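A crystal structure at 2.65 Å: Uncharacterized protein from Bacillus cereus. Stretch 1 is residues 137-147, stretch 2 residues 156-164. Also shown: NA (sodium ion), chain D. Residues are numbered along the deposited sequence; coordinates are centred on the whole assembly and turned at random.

Stretch 1 (137-147) NVEQDNFQGVI
Stretch 2, residues 156-164: LNISDRPII

Residues 137-147 and 156-164 of one chain pack together through a short antiparallel strand pair and, beside it, a turn pinned by side chains, burying 636 Å² in total. The strand segments around Val146 and Ile158 run antiparallel, their N-to-C directions at 145°. Val146 and Ile158 form the hydrogen-bonded pair (CA-CA 5.2 Å): Val146 N to Ile158 O, 3.0 Å, and Ile158 N to Val146 O, 2.9 Å. Their side chains, Val146 t and Ile158 m,t, share one buried face; Ile147 (m,t) and Asn157 lie on the other, with CA atoms 4.2 Å apart.

Before the strand, residues 140-142 make a 3-10 turn (phi/psi -52/-43, -69/-12, -74/-10), closed by Asn142 N to Glu139 O, 3.0 Å, and Phe143 N to Gln140 O, 3.1 Å. Asn142, buried, works at both ends of its amide: chi1 m with chi2 138° directs OD1 back to Glu139 N (2.9 Å) and ND2 across to Arg161 O (2.9 Å, 167°). Its carbonyl O accepts from Ser159 OG at 2.9 Å, Ser159 being m. Asn157 adopts p with chi2 59°, so that ND2 reaches Phe143 O (3.0 Å, 167°). The Phe143 ring (m, chi2 -74°) starts from a CA-CB bond directed away from the partner.

Gly145, at phi/psi 166/-156, suits its place because a CB would lie 2.0 Å from Ile158 O and jam against the preceding carbonyl; instead its CA approaches Ile158 O at 3.3 Å. The CA-CB bond of Asp160 (p) points toward this segment, but its OD1 and Gln144 O, 3.2 Å apart, are both acceptors and form no hydrogen bond.

Apolar packing completes the contact: Ile163 (m,t) brings CD1 to 3.8 Å from Val138 CG1 and CG1 to 3.7 Å from Asn142 CB. Val138 (m) also binds sodium through its O at 2.2 Å. Arg161 is modelled only to CB, 3.8 Å from Asp141 O.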

# COMPACT_ATOMS: atom_id res chain seq x y z
N ASN A 137 -9.73 12.46 4.11
CA ASN A 137 -8.89 11.26 4.02
C ASN A 137 -8.96 10.55 2.67
O ASN A 137 -8.59 9.38 2.58
CB ASN A 137 -9.29 10.27 5.12
CG ASN A 137 -9.22 10.83 6.51
OD1 ASN A 137 -8.36 11.65 6.84
ND2 ASN A 137 -10.12 10.40 7.35
N VAL A 138 -9.39 11.23 1.62
CA VAL A 138 -9.34 10.67 0.26
C VAL A 138 -8.42 11.60 -0.55
O VAL A 138 -8.39 12.81 -0.30
CB VAL A 138 -10.71 10.40 -0.44
CG1 VAL A 138 -11.50 9.33 0.30
CG2 VAL A 138 -11.55 11.67 -0.60
N GLU A 139 -7.61 11.02 -1.45
CA GLU A 139 -6.71 11.85 -2.25
C GLU A 139 -7.11 11.79 -3.73
O GLU A 139 -7.86 10.91 -4.13
CB GLU A 139 -5.24 11.45 -2.06
CG GLU A 139 -4.90 10.01 -2.34
CD GLU A 139 -3.42 9.78 -2.57
OE1 GLU A 139 -2.87 10.38 -3.52
OE2 GLU A 139 -2.83 8.96 -1.83
N GLN A 140 -6.61 12.75 -4.51
CA GLN A 140 -6.82 12.91 -5.95
C GLN A 140 -6.51 11.61 -6.72
O GLN A 140 -7.31 11.21 -7.58
CB GLN A 140 -5.95 14.06 -6.48
CG GLN A 140 -6.30 15.42 -5.85
CD GLN A 140 -5.34 16.55 -6.18
OE1 GLN A 140 -4.12 16.37 -6.29
NE2 GLN A 140 -5.88 17.77 -6.26
N ASP A 141 -5.40 10.93 -6.38
CA ASP A 141 -4.97 9.69 -7.04
C ASP A 141 -5.89 8.50 -6.78
O ASP A 141 -5.79 7.51 -7.51
CB ASP A 141 -3.54 9.32 -6.64
CG ASP A 141 -2.46 10.17 -7.32
OD1 ASP A 141 -2.81 11.20 -7.94
OD2 ASP A 141 -1.27 9.80 -7.21
N ASN A 142 -6.83 8.58 -5.80
CA ASN A 142 -7.81 7.51 -5.56
C ASN A 142 -8.90 7.49 -6.66
O ASN A 142 -9.67 6.53 -6.73
CB ASN A 142 -8.48 7.62 -4.18
CG ASN A 142 -7.57 7.46 -2.99
OD1 ASN A 142 -7.68 8.18 -2.00
ND2 ASN A 142 -6.64 6.51 -3.05
N PHE A 143 -8.93 8.54 -7.51
CA PHE A 143 -9.93 8.73 -8.58
C PHE A 143 -9.27 8.67 -10.00
O PHE A 143 -9.99 8.73 -11.01
CB PHE A 143 -10.69 10.07 -8.36
CG PHE A 143 -11.25 10.17 -6.96
CD1 PHE A 143 -12.37 9.43 -6.59
CD2 PHE A 143 -10.62 10.94 -5.99
CE1 PHE A 143 -12.86 9.48 -5.27
CE2 PHE A 143 -11.09 10.97 -4.68
CZ PHE A 143 -12.21 10.25 -4.33
N GLN A 144 -7.92 8.52 -10.06
CA GLN A 144 -7.15 8.35 -11.31
C GLN A 144 -7.04 6.86 -11.60
O GLN A 144 -7.26 6.05 -10.70
CB GLN A 144 -5.75 8.99 -11.21
CG GLN A 144 -5.67 10.45 -10.74
CD GLN A 144 -6.05 11.51 -11.75
OE1 GLN A 144 -6.62 11.24 -12.81
NE2 GLN A 144 -5.74 12.75 -11.42
N GLY A 145 -6.69 6.49 -12.83
CA GLY A 145 -6.52 5.08 -13.18
C GLY A 145 -6.44 4.73 -14.65
O GLY A 145 -6.04 5.54 -15.50
N VAL A 146 -6.78 3.46 -14.93
CA VAL A 146 -6.82 2.85 -16.26
C VAL A 146 -8.16 3.20 -16.88
O VAL A 146 -9.19 2.75 -16.39
CB VAL A 146 -6.58 1.32 -16.17
CG1 VAL A 146 -6.55 0.67 -17.55
CG2 VAL A 146 -5.30 1.01 -15.40
N ILE A 147 -8.12 3.98 -17.96
CA ILE A 147 -9.29 4.44 -18.71
C ILE A 147 -9.99 3.27 -19.44
O ILE A 147 -9.36 2.52 -20.19
CB ILE A 147 -8.83 5.55 -19.70
CG1 ILE A 147 -8.36 6.80 -18.92
CG2 ILE A 147 -9.94 5.90 -20.72
CD1 ILE A 147 -7.48 7.75 -19.68
N LEU A 156 -14.52 7.15 -17.49
CA LEU A 156 -14.68 5.93 -16.71
C LEU A 156 -13.33 5.25 -16.62
O LEU A 156 -12.72 4.94 -17.65
CB LEU A 156 -15.76 5.00 -17.31
CG LEU A 156 -15.83 3.54 -16.76
CD1 LEU A 156 -16.15 3.49 -15.27
CD2 LEU A 156 -16.85 2.75 -17.49
N ASN A 157 -12.85 5.03 -15.40
CA ASN A 157 -11.57 4.36 -15.20
C ASN A 157 -11.68 3.36 -14.05
O ASN A 157 -12.68 3.33 -13.34
CB ASN A 157 -10.45 5.39 -14.93
CG ASN A 157 -10.50 6.11 -13.59
OD1 ASN A 157 -10.46 5.50 -12.52
ND2 ASN A 157 -10.48 7.44 -13.62
N ILE A 158 -10.61 2.54 -13.88
CA ILE A 158 -10.42 1.58 -12.79
C ILE A 158 -9.24 2.09 -11.97
O ILE A 158 -8.18 2.36 -12.54
CB ILE A 158 -10.21 0.12 -13.28
CG1 ILE A 158 -11.21 -0.26 -14.40
CG2 ILE A 158 -10.27 -0.87 -12.09
CD1 ILE A 158 -10.89 -1.49 -15.15
N SER A 159 -9.42 2.26 -10.65
CA SER A 159 -8.36 2.75 -9.75
C SER A 159 -7.09 1.86 -9.75
O SER A 159 -7.17 0.66 -9.47
CB SER A 159 -8.88 2.83 -8.32
OG SER A 159 -9.66 3.99 -8.11
N ASP A 160 -5.91 2.48 -10.02
CA ASP A 160 -4.58 1.87 -9.93
C ASP A 160 -4.03 2.11 -8.50
O ASP A 160 -3.07 1.47 -8.08
CB ASP A 160 -3.63 2.39 -11.02
CG ASP A 160 -3.43 3.90 -11.03
OD1 ASP A 160 -4.37 4.63 -10.68
OD2 ASP A 160 -2.33 4.35 -11.43
N ARG A 161 -4.66 3.05 -7.77
CA ARG A 161 -4.39 3.42 -6.37
C ARG A 161 -5.76 3.48 -5.63
O ARG A 161 -6.17 4.56 -5.19
CB ARG A 161 -3.59 4.73 -6.25
N PRO A 162 -6.49 2.34 -5.50
CA PRO A 162 -7.81 2.39 -4.84
C PRO A 162 -7.74 2.82 -3.38
O PRO A 162 -6.67 2.80 -2.77
CB PRO A 162 -8.32 0.94 -4.96
CG PRO A 162 -7.13 0.12 -5.18
CD PRO A 162 -6.18 0.97 -5.96
N ILE A 163 -8.89 3.21 -2.80
CA ILE A 163 -8.95 3.64 -1.41
C ILE A 163 -8.72 2.45 -0.48
O ILE A 163 -7.95 2.58 0.47
CB ILE A 163 -10.30 4.35 -1.09
CG1 ILE A 163 -10.59 5.50 -2.08
CG2 ILE A 163 -10.36 4.82 0.38
CD1 ILE A 163 -11.93 6.24 -1.91
N ILE A 164 -9.37 1.29 -0.77
CA ILE A 164 -9.32 0.10 0.09
C ILE A 164 -8.34 -0.97 -0.45
O ILE A 164 -7.82 -1.72 0.36
CB ILE A 164 -10.75 -0.48 0.28
CG1 ILE A 164 -11.62 0.50 1.07
CG2 ILE A 164 -10.76 -1.85 0.97
CD1 ILE A 164 -11.04 0.96 2.55
NA NA D . -8.63 14.98 0.20
O HOH W 1 -8.55 15.42 -2.33